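Long-range contacts in chloride intracellular channel exc-4 (Caenorhabditis elegans, PDB 2YV9), which may insert into membranes to form chloride channels and regulates the size of the excretory canal lumen as the tube grows: residues 125-130 and 163-168; 200-205 and 244-248. One frame throughout, in Å; residues are numbered along the deposited sequence.

Interaction 1 (125-130 and 163-168)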
ATOM      1  N   ASN A 125     -16.009   4.651  -8.358  1.00 27.77           N
ATOM      2  CA  ASN A 125     -16.586   4.792  -9.682  1.00 26.86           C
ATOM      3  C   ASN A 125     -16.236   6.183 -10.246  1.00 25.91           C
ATOM      4  O   ASN A 125     -15.937   6.350 -11.448  1.00 23.62           O
ATOM      5  CB  ASN A 125     -18.101   4.585  -9.650  1.00 29.26           C
ATOM      6  CG  ASN A 125     -18.675   4.161 -11.009  1.00 38.69           C
ATOM      7  OD1 ASN A 125     -18.091   4.375 -12.052  1.00 44.83           O
ATOM      8  ND2 ASN A 125     -19.846   3.538 -10.968  1.00 41.54           N
ATOM      9  N   LEU A 126     -16.265   7.190  -9.365  1.00 22.08           N
ATOM     10  CA  LEU A 126     -15.906   8.553  -9.800  1.00 20.84           C
ATOM     11  C   LEU A 126     -14.461   8.560 -10.325  1.00 26.24           C
ATOM     12  O   LEU A 126     -14.171   9.044 -11.450  1.00 25.18           O
ATOM     13  CB  LEU A 126     -16.026   9.505  -8.625  1.00 26.82           C
ATOM     14  CG  LEU A 126     -15.449  10.894  -8.871  1.00 23.86           C
ATOM     15  CD1 LEU A 126     -16.210  11.624  -9.990  1.00 24.95           C
ATOM     16  CD2 LEU A 126     -15.369  11.672  -7.489  1.00 21.26           C
ATOM     17  N   TYR A 127     -13.539   8.074  -9.498  1.00 19.78           N
ATOM     18  CA  TYR A 127     -12.103   8.243  -9.871  1.00 22.02           C
ATOM     19  C   TYR A 127     -11.725   7.359 -11.043  1.00 26.47           C
ATOM     20  O   TYR A 127     -10.909   7.743 -11.871  1.00 25.42           O
ATOM     21  CB  TYR A 127     -11.178   8.022  -8.687  1.00 22.90           C
ATOM     22  CG  TYR A 127      -9.819   8.587  -8.872  1.00 24.14           C
ATOM     23  CD1 TYR A 127      -9.617   9.932  -9.011  1.00 28.76           C
ATOM     24  CD2 TYR A 127      -8.743   7.756  -8.839  1.00 27.09           C
ATOM     25  CE1 TYR A 127      -8.327  10.433  -9.194  1.00 25.80           C
ATOM     26  CE2 TYR A 127      -7.462   8.217  -9.010  1.00 30.52           C
ATOM     27  CZ  TYR A 127      -7.258   9.539  -9.178  1.00 24.00           C
ATOM     28  OH  TYR A 127      -5.926   9.898  -9.354  1.00 27.88           O
ATOM     29  N   ARG A 128     -12.347   6.191 -11.128  1.00 27.44           N
ATOM     30  CA  ARG A 128     -12.160   5.296 -12.297  1.00 26.81           C
ATOM     31  C   ARG A 128     -12.566   6.011 -13.601  1.00 22.20           C
ATOM     32  O   ARG A 128     -11.834   5.999 -14.626  1.00 24.41           O
ATOM     33  CB  ARG A 128     -12.993   4.076 -12.079  1.00 26.90           C
ATOM     34  CG  ARG A 128     -13.209   3.134 -13.260  1.00 31.86           C
ATOM     35  CD  ARG A 128     -14.089   2.028 -12.704  1.00 46.54           C
ATOM     36  NE  ARG A 128     -15.238   1.759 -13.517  1.00 52.54           N
ATOM     37  CZ  ARG A 128     -16.407   1.315 -13.067  1.00 27.99           C
ATOM     38  NH1 ARG A 128     -16.671   1.060 -11.764  1.00 36.82           N
ATOM     39  NH2 ARG A 128     -17.359   1.087 -13.977  1.00 35.81           N
ATOM     40  N   ASN A 129     -13.721   6.653 -13.603  1.00 22.62           N
ATOM     41  CA  ASN A 129     -14.119   7.341 -14.824  1.00 23.80           C
ATOM     42  C   ASN A 129     -13.250   8.575 -15.144  1.00 24.36           C
ATOM     43  O   ASN A 129     -12.995   8.885 -16.307  1.00 23.37           O
ATOM     44  CB  ASN A 129     -15.591   7.689 -14.814  1.00 27.48           C
ATOM     45  CG  ASN A 129     -16.448   6.480 -15.098  1.00 34.06           C
ATOM     46  OD1 ASN A 129     -17.265   6.086 -14.285  1.00 34.68           O
ATOM     47  ND2 ASN A 129     -16.286   5.911 -16.262  1.00 29.68           N
ATOM     48  N   PHE A 130     -12.814   9.277 -14.102  1.00 20.46           N
ATOM     49  CA  PHE A 130     -11.877  10.399 -14.266  1.00 22.27           C
ATOM     50  C   PHE A 130     -10.607   9.891 -14.962  1.00 21.79           C
ATOM     51  O   PHE A 130     -10.158  10.488 -15.919  1.00 24.47           O
ATOM     52  CB  PHE A 130     -11.518  11.010 -12.914  1.00 19.81           C
ATOM     53  CG  PHE A 130     -10.389  12.017 -12.961  1.00 20.49           C
ATOM     54  CD1 PHE A 130     -10.514  13.237 -13.608  1.00 28.24           C
ATOM     55  CD2 PHE A 130      -9.211  11.719 -12.313  1.00 22.21           C
ATOM     56  CE1 PHE A 130      -9.441  14.155 -13.591  1.00 25.42           C
ATOM     57  CE2 PHE A 130      -8.149  12.635 -12.309  1.00 29.86           C
ATOM     58  CZ  PHE A 130      -8.287  13.838 -12.937  1.00 27.13           C
ATOM     59  N   ARG A 163     -19.678  10.287 -17.932  1.00 22.45           N
ATOM     60  CA  ARG A 163     -19.710   9.369 -16.792  1.00 27.85           C
ATOM     61  C   ARG A 163     -19.122   9.971 -15.554  1.00 19.64           C
ATOM     62  O   ARG A 163     -19.624   9.754 -14.445  1.00 28.68           O
ATOM     63  CB  ARG A 163     -19.067   8.027 -17.093  1.00 31.59           C
ATOM     64  CG  ARG A 163     -19.797   7.257 -18.144  1.00 36.23           C
ATOM     65  CD  ARG A 163     -19.613   5.747 -17.968  1.00 36.59           C
ATOM     66  NE  ARG A 163     -20.556   5.024 -18.815  1.00 33.31           N
ATOM     67  CZ  ARG A 163     -20.589   3.705 -18.955  1.00 38.89           C
ATOM     68  NH1 ARG A 163     -19.743   2.907 -18.294  1.00 36.94           N
ATOM     69  NH2 ARG A 163     -21.504   3.175 -19.743  1.00 40.56           N
ATOM     70  N   VAL A 164     -18.049  10.753 -15.720  1.00 26.76           N
ATOM     71  CA  VAL A 164     -17.561  11.569 -14.603  1.00 25.71           C
ATOM     72  C   VAL A 164     -18.668  12.469 -14.065  1.00 22.33           C
ATOM     73  O   VAL A 164     -18.931  12.496 -12.880  1.00 24.15           O
ATOM     74  CB  VAL A 164     -16.274  12.399 -14.964  1.00 24.37           C
ATOM     75  CG1 VAL A 164     -15.892  13.397 -13.873  1.00 27.50           C
ATOM     76  CG2 VAL A 164     -15.088  11.397 -15.245  1.00 27.49           C
ATOM     77  N   CYS A 165     -19.316  13.229 -14.942  1.00 25.48           N
ATOM     78  CA  CYS A 165     -20.362  14.142 -14.513  1.00 20.85           C
ATOM     79  C   CYS A 165     -21.534  13.395 -13.839  1.00 20.87           C
ATOM     80  O   CYS A 165     -22.061  13.833 -12.818  1.00 26.61           O
ATOM     81  CB  CYS A 165     -20.865  14.929 -15.686  1.00 24.72           C
ATOM     82  SG  CYS A 165     -19.634  16.135 -16.238  1.00 27.42           S
ATOM     83  N   GLU A 166     -21.867  12.222 -14.399  1.00 25.96           N
ATOM     84  CA  GLU A 166     -22.903  11.346 -13.771  1.00 22.56           C
ATOM     85  C   GLU A 166     -22.547  10.987 -12.335  1.00 26.80           C
ATOM     86  O   GLU A 166     -23.394  11.020 -11.440  1.00 29.67           O
ATOM     87  CB  GLU A 166     -23.036  10.069 -14.602  1.00 27.51           C
ATOM     88  CG  GLU A 166     -24.238   9.242 -14.197  1.00 45.90           C
ATOM     89  CD  GLU A 166     -24.380   7.940 -14.968  1.00 51.99           C
ATOM     90  OE1 GLU A 166     -23.641   7.709 -15.958  1.00 54.45           O
ATOM     91  OE2 GLU A 166     -25.242   7.135 -14.544  1.00 50.01           O
ATOM     92  N   GLN A 167     -21.303  10.596 -12.089  1.00 27.26           N
ATOM     93  CA  GLN A 167     -20.880  10.177 -10.714  1.00 29.15           C
ATOM     94  C   GLN A 167     -20.823  11.363  -9.737  1.00 27.06           C
ATOM     95  O   GLN A 167     -21.241  11.299  -8.548  1.00 26.29           O
ATOM     96  CB  GLN A 167     -19.552   9.449 -10.754  1.00 30.24           C
ATOM     97  CG  GLN A 167     -19.568   8.215 -11.606  1.00 29.30           C
ATOM     98  CD  GLN A 167     -20.551   7.163 -11.039  1.00 38.64           C
ATOM     99  OE1 GLN A 167     -20.649   6.950  -9.813  1.00 33.54           O
ATOM    100  NE2 GLN A 167     -21.309   6.543 -11.932  1.00 39.06           N
ATOM    101  N   LEU A 168     -20.322  12.482 -10.242  1.00 22.53           N
ATOM    102  CA  LEU A 168     -20.360  13.744  -9.492  1.00 24.04           C
ATOM    103  C   LEU A 168     -21.807  14.090  -9.135  1.00 25.58           C
ATOM    104  O   LEU A 168     -22.103  14.540  -8.012  1.00 27.68           O
ATOM    105  CB  LEU A 168     -19.737  14.882 -10.318  1.00 21.60           C
ATOM    106  CG  LEU A 168     -18.225  14.807 -10.425  1.00 25.12           C
ATOM    107  CD1 LEU A 168     -17.720  15.813 -11.522  1.00 22.98           C
ATOM    108  CD2 LEU A 168     -17.506  15.044  -9.102  1.00 28.44           C
TER
HETATM  109  O   HOH W   1     -17.612   3.552 -16.126  1.00 39.40           O
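Gln-167 reaches from helix 155-178 onto Leu-126 and Asn-125 of helix 117-140. The segments 125-130 and 163-168 run nearly antiparallel, their axes at 162° and 8.6 Å apart at closest. Both lie in the all-helical C-terminal domain of this GST-like fold. Gln-167 lays its CB over the backbone of Leu-126, with CB 3.9 Å from Leu-126 CA. Its chain then bends at chi2 (-63°), which carries the amide away from Leu-126 and over the amide of Asn-125. The two flat groups stack with planes 19° apart, and Gln-167 CD lies 3.5 Å from Asn-125 CG. The end of Leu-126 reaches into the apolar half of the contact. Its CD1 meets Leu-168 CD2 at 3.8 Å. The same methyl also touches Val-164 CG1, at 4.3 Å. One turn further on, Asn-129 sits against Val-164 and Arg-163. Its CB packs on Val-164 CG2 at 3.8 Å, and its amide lies against the aliphatic part of Arg-163. Val-164 CG2 also presses on the backbone, 3.3 Å from Phe-130 N. At the polar margin, a water accepts a hydrogen bond from Arg-163 NH1 at 3.1 Å and a weak one from Arg-128 NH2. Arg-128 also forms salt bridges with Glu-124 and with Glu-88 of the second subunit. Leu-168 packs on Leu-199 of helix 190-210. The contact thus grades from leucine and valine methyls, through stacked amides, to a watered arginine edge, where the water probably eases the approach of two like charges.

Interaction 2 (200-205 and 244-248)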
ATOM      1  N   HIS A 200     -10.621  17.332  -5.309  1.00 22.32           N
ATOM      2  CA  HIS A 200      -9.730  18.473  -5.541  1.00 21.14           C
ATOM      3  C   HIS A 200      -8.814  18.183  -6.721  1.00 22.00           C
ATOM      4  O   HIS A 200      -8.625  19.056  -7.587  1.00 22.67           O
ATOM      5  CB  HIS A 200      -8.868  18.715  -4.331  1.00 22.39           C
ATOM      6  CG  HIS A 200      -8.061  19.962  -4.438  1.00 20.79           C
ATOM      7  ND1 HIS A 200      -8.615  21.219  -4.615  1.00 19.94           N
ATOM      8  CD2 HIS A 200      -6.719  20.138  -4.454  1.00 24.60           C
ATOM      9  CE1 HIS A 200      -7.636  22.105  -4.716  1.00 24.89           C
ATOM     10  NE2 HIS A 200      -6.483  21.477  -4.625  1.00 24.17           N
ATOM     11  N   HIS A 201      -8.286  16.963  -6.807  1.00 19.20           N
ATOM     12  CA  HIS A 201      -7.502  16.546  -7.993  1.00 19.72           C
ATOM     13  C   HIS A 201      -8.341  16.748  -9.280  1.00 24.25           C
ATOM     14  O   HIS A 201      -7.873  17.294 -10.302  1.00 23.53           O
ATOM     15  CB  HIS A 201      -7.048  15.085  -7.940  1.00 18.83           C
ATOM     16  CG  HIS A 201      -5.902  14.831  -7.023  1.00 23.28           C
ATOM     17  ND1 HIS A 201      -4.944  13.872  -7.287  1.00 22.12           N
ATOM     18  CD2 HIS A 201      -5.518  15.453  -5.881  1.00 23.88           C
ATOM     19  CE1 HIS A 201      -4.062  13.870  -6.299  1.00 23.03           C
ATOM     20  NE2 HIS A 201      -4.372  14.832  -5.441  1.00 19.92           N
ATOM     21  N   ILE A 202      -9.599  16.285  -9.237  1.00 20.27           N
ATOM     22  CA  ILE A 202     -10.427  16.365 -10.410  1.00 21.68           C
ATOM     23  C   ILE A 202     -10.633  17.843 -10.770  1.00 23.56           C
ATOM     24  O   ILE A 202     -10.630  18.218 -11.948  1.00 23.42           O
ATOM     25  CB  ILE A 202     -11.789  15.676 -10.153  1.00 18.48           C
ATOM     26  CG1 ILE A 202     -11.559  14.182 -10.149  1.00 21.96           C
ATOM     27  CG2 ILE A 202     -12.744  16.033 -11.171  1.00 20.58           C
ATOM     28  CD1 ILE A 202     -12.759  13.324  -9.716  1.00 22.53           C
ATOM     29  N   ARG A 203     -10.828  18.708  -9.753  1.00 21.16           N
ATOM     30  CA  ARG A 203     -11.067  20.126 -10.028  1.00 24.35           C
ATOM     31  C   ARG A 203      -9.850  20.793 -10.690  1.00 24.35           C
ATOM     32  O   ARG A 203      -9.949  21.431 -11.738  1.00 24.48           O
ATOM     33  CB  ARG A 203     -11.410  20.880  -8.745  1.00 25.17           C
ATOM     34  CG  ARG A 203     -12.357  22.021  -8.968  1.00 29.52           C
ATOM     35  CD  ARG A 203     -11.700  23.328  -9.222  1.00 31.82           C
ATOM     36  NE  ARG A 203     -12.646  24.353  -9.681  1.00 26.92           N
ATOM     37  CZ  ARG A 203     -12.727  25.594  -9.203  1.00 23.93           C
ATOM     38  NH1 ARG A 203     -11.934  26.020  -8.245  1.00 25.95           N
ATOM     39  NH2 ARG A 203     -13.583  26.446  -9.742  1.00 26.66           N
ATOM     40  N   ILE A 204      -8.698  20.602 -10.074  1.00 22.23           N
ATOM     41  CA  ILE A 204      -7.434  21.180 -10.582  1.00 20.42           C
ATOM     42  C   ILE A 204      -7.088  20.624 -11.952  1.00 24.22           C
ATOM     43  O   ILE A 204      -6.739  21.384 -12.861  1.00 24.86           O
ATOM     44  CB  ILE A 204      -6.276  20.923  -9.595  1.00 24.24           C
ATOM     45  CG1 ILE A 204      -6.509  21.593  -8.238  1.00 21.64           C
ATOM     46  CG2 ILE A 204      -4.921  21.434 -10.161  1.00 22.81           C
ATOM     47  CD1 ILE A 204      -6.887  23.069  -8.308  1.00 20.46           C
ATOM     48  N   ILE A 205      -7.141  19.311 -12.119  1.00 22.78           N
ATOM     49  CA  ILE A 205      -6.766  18.693 -13.410  1.00 20.78           C
ATOM     50  C   ILE A 205      -7.820  19.056 -14.477  1.00 21.69           C
ATOM     51  O   ILE A 205      -7.513  19.335 -15.635  1.00 23.82           O
ATOM     52  CB  ILE A 205      -6.579  17.183 -13.293  1.00 23.43           C
ATOM     53  CG1 ILE A 205      -5.381  16.878 -12.410  1.00 28.43           C
ATOM     54  CG2 ILE A 205      -6.391  16.504 -14.700  1.00 25.09           C
ATOM     55  CD1 ILE A 205      -4.067  17.570 -12.877  1.00 24.80           C
ATOM     56  N   ILE A 244       0.088  18.892  -8.183  1.00 20.30           N
ATOM     57  CA  ILE A 244      -0.960  17.998  -8.598  1.00 21.25           C
ATOM     58  C   ILE A 244      -0.847  17.807 -10.127  1.00 20.79           C
ATOM     59  O   ILE A 244      -0.880  16.684 -10.623  1.00 23.89           O
ATOM     60  CB  ILE A 244      -2.366  18.550  -8.240  1.00 27.92           C
ATOM     61  CG1 ILE A 244      -2.534  18.625  -6.709  1.00 23.92           C
ATOM     62  CG2 ILE A 244      -3.453  17.624  -8.855  1.00 24.16           C
ATOM     63  CD1 ILE A 244      -3.801  19.421  -6.197  1.00 22.09           C
ATOM     64  N   ILE A 245      -0.727  18.924 -10.851  1.00 23.35           N
ATOM     65  CA  ILE A 245      -0.603  18.887 -12.324  1.00 22.85           C
ATOM     66  C   ILE A 245       0.606  18.055 -12.715  1.00 22.88           C
ATOM     67  O   ILE A 245       0.511  17.130 -13.537  1.00 25.43           O
ATOM     68  CB  ILE A 245      -0.525  20.295 -12.897  1.00 25.63           C
ATOM     69  CG1 ILE A 245      -1.843  21.052 -12.710  1.00 29.78           C
ATOM     70  CG2 ILE A 245      -0.216  20.231 -14.385  1.00 27.32           C
ATOM     71  CD1 ILE A 245      -1.640  22.569 -12.621  1.00 31.46           C
ATOM     72  N   HIS A 246       1.742  18.286 -12.058  1.00 25.02           N
ATOM     73  CA  HIS A 246       2.959  17.562 -12.402  1.00 24.84           C
ATOM     74  C   HIS A 246       2.886  16.070 -12.137  1.00 25.91           C
ATOM     75  O   HIS A 246       3.388  15.282 -12.908  1.00 28.85           O
ATOM     76  CB  HIS A 246       4.126  18.160 -11.648  1.00 28.30           C
ATOM     77  CG  HIS A 246       5.452  17.711 -12.171  1.00 27.56           C
ATOM     78  ND1 HIS A 246       6.185  16.702 -11.583  1.00 29.61           N
ATOM     79  CD2 HIS A 246       6.156  18.106 -13.260  1.00 31.56           C
ATOM     80  CE1 HIS A 246       7.299  16.514 -12.276  1.00 37.56           C
ATOM     81  NE2 HIS A 246       7.301  17.347 -13.303  1.00 33.83           N
ATOM     82  N   HIS A 247       2.170  15.697 -11.065  1.00 24.82           N
ATOM     83  CA  HIS A 247       1.988  14.313 -10.723  1.00 24.34           C
ATOM     84  C   HIS A 247       1.364  13.565 -11.892  1.00 25.49           C
ATOM     85  O   HIS A 247       1.865  12.505 -12.276  1.00 28.30           O
ATOM     86  CB  HIS A 247       1.135  14.235  -9.432  1.00 22.04           C
ATOM     87  CG  HIS A 247       0.677  12.861  -9.068  1.00 24.84           C
ATOM     88  ND1 HIS A 247       1.399  12.026  -8.243  1.00 31.26           N
ATOM     89  CD2 HIS A 247      -0.462  12.195  -9.378  1.00 29.33           C
ATOM     90  CE1 HIS A 247       0.719  10.905  -8.053  1.00 37.17           C
ATOM     91  NE2 HIS A 247      -0.404  10.975  -8.745  1.00 36.08           N
ATOM     92  N   TYR A 248       0.267  14.104 -12.431  1.00 26.91           N
ATOM     93  CA  TYR A 248      -0.445  13.421 -13.511  1.00 26.28           C
ATOM     94  C   TYR A 248       0.398  13.573 -14.781  1.00 33.01           C
ATOM     95  O   TYR A 248       0.477  12.641 -15.554  1.00 31.27           O
ATOM     96  CB  TYR A 248      -1.847  13.932 -13.709  1.00 30.14           C
ATOM     97  CG  TYR A 248      -2.753  13.516 -12.574  1.00 22.33           C
ATOM     98  CD1 TYR A 248      -3.378  12.290 -12.583  1.00 25.28           C
ATOM     99  CD2 TYR A 248      -2.887  14.325 -11.470  1.00 24.02           C
ATOM    100  CE1 TYR A 248      -4.173  11.904 -11.521  1.00 22.99           C
ATOM    101  CE2 TYR A 248      -3.673  13.979 -10.415  1.00 22.87           C
ATOM    102  CZ  TYR A 248      -4.320  12.738 -10.446  1.00 26.30           C
ATOM    103  OH  TYR A 248      -5.072  12.363  -9.343  1.00 23.96           O
TER
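Ile-244 is a knob in a hole formed by His-200, His-201, Ile-204 and Ile-205. The axes of segments 200-205 and 244-248 cross at 88°, 10.1 Å apart at closest, inside the helical domain of the GST fold. Large side chains bridge this distance. From CB, Ile-244 sends its two branches to different parts of the hole. CG2 goes to the imidazole of His-201 and sits over its face, 4.2 Å from the ring centroid and 12° off the normal, a CH-pi contact. This methyl also touches Ile-205 CD1. The other branch leaves through CG1, anti to the carbonyl carbon, and stays extended at chi2. That puts CD1 at the far end of the hole, 3.5 Å from His-200 CD2 and 4.0 Å from Ile-204 CG1. His-200 itself is hydrogen-bonded through ND1 to Tyr-229 OH. Beside the knob, Ile-245 CG1 packs on Ile-204 CG2, and Ile-205 CG1 lies 3.7 Å from Tyr-248 CD2. Tyr-248 closes the contact on the His-201 side. The tyrosine and imidazole rings meet rim to rim, with planes nearly perpendicular. The hydroxyl comes to the imidazole edge, in the ring plane, while Ile-244 CG2 takes one face of the same ring. His-201 is therefore held by a methyl over its face and a hydrogen bond at its rim, in which either ND1 or the hydroxyl may be the donor. Tyr-248 OH also probably hydrogen-bonds with Tyr-127 OH of helix 117-140. The His-201 hydrogen bond is short and nearly straight: ND1 and Tyr-248 OH are 2.6 Å apart, at 173°.

Interactions 1 and 2 come in series along the chain, with centres about 15 Å apart. Helix 155-178 of interaction 1 is followed directly by helix 190-210 of interaction 2. Both lie in the helical part of the GST-like fold, beyond the four-stranded mixed sheet. Helices 117-140 and 190-210 join them: Leu-126 and Phe-130 pack on Ile-202, and Phe-130 also packs on Ile-205. The pair of hydroxyls of Tyr-127 and Tyr-248 joins helix 117-140 to helix 241-251 as well. The four helices therefore form one connected core. A change in the N-terminal domain is thought to drive membrane insertion, so this helical core probably lies outside the part that inserts.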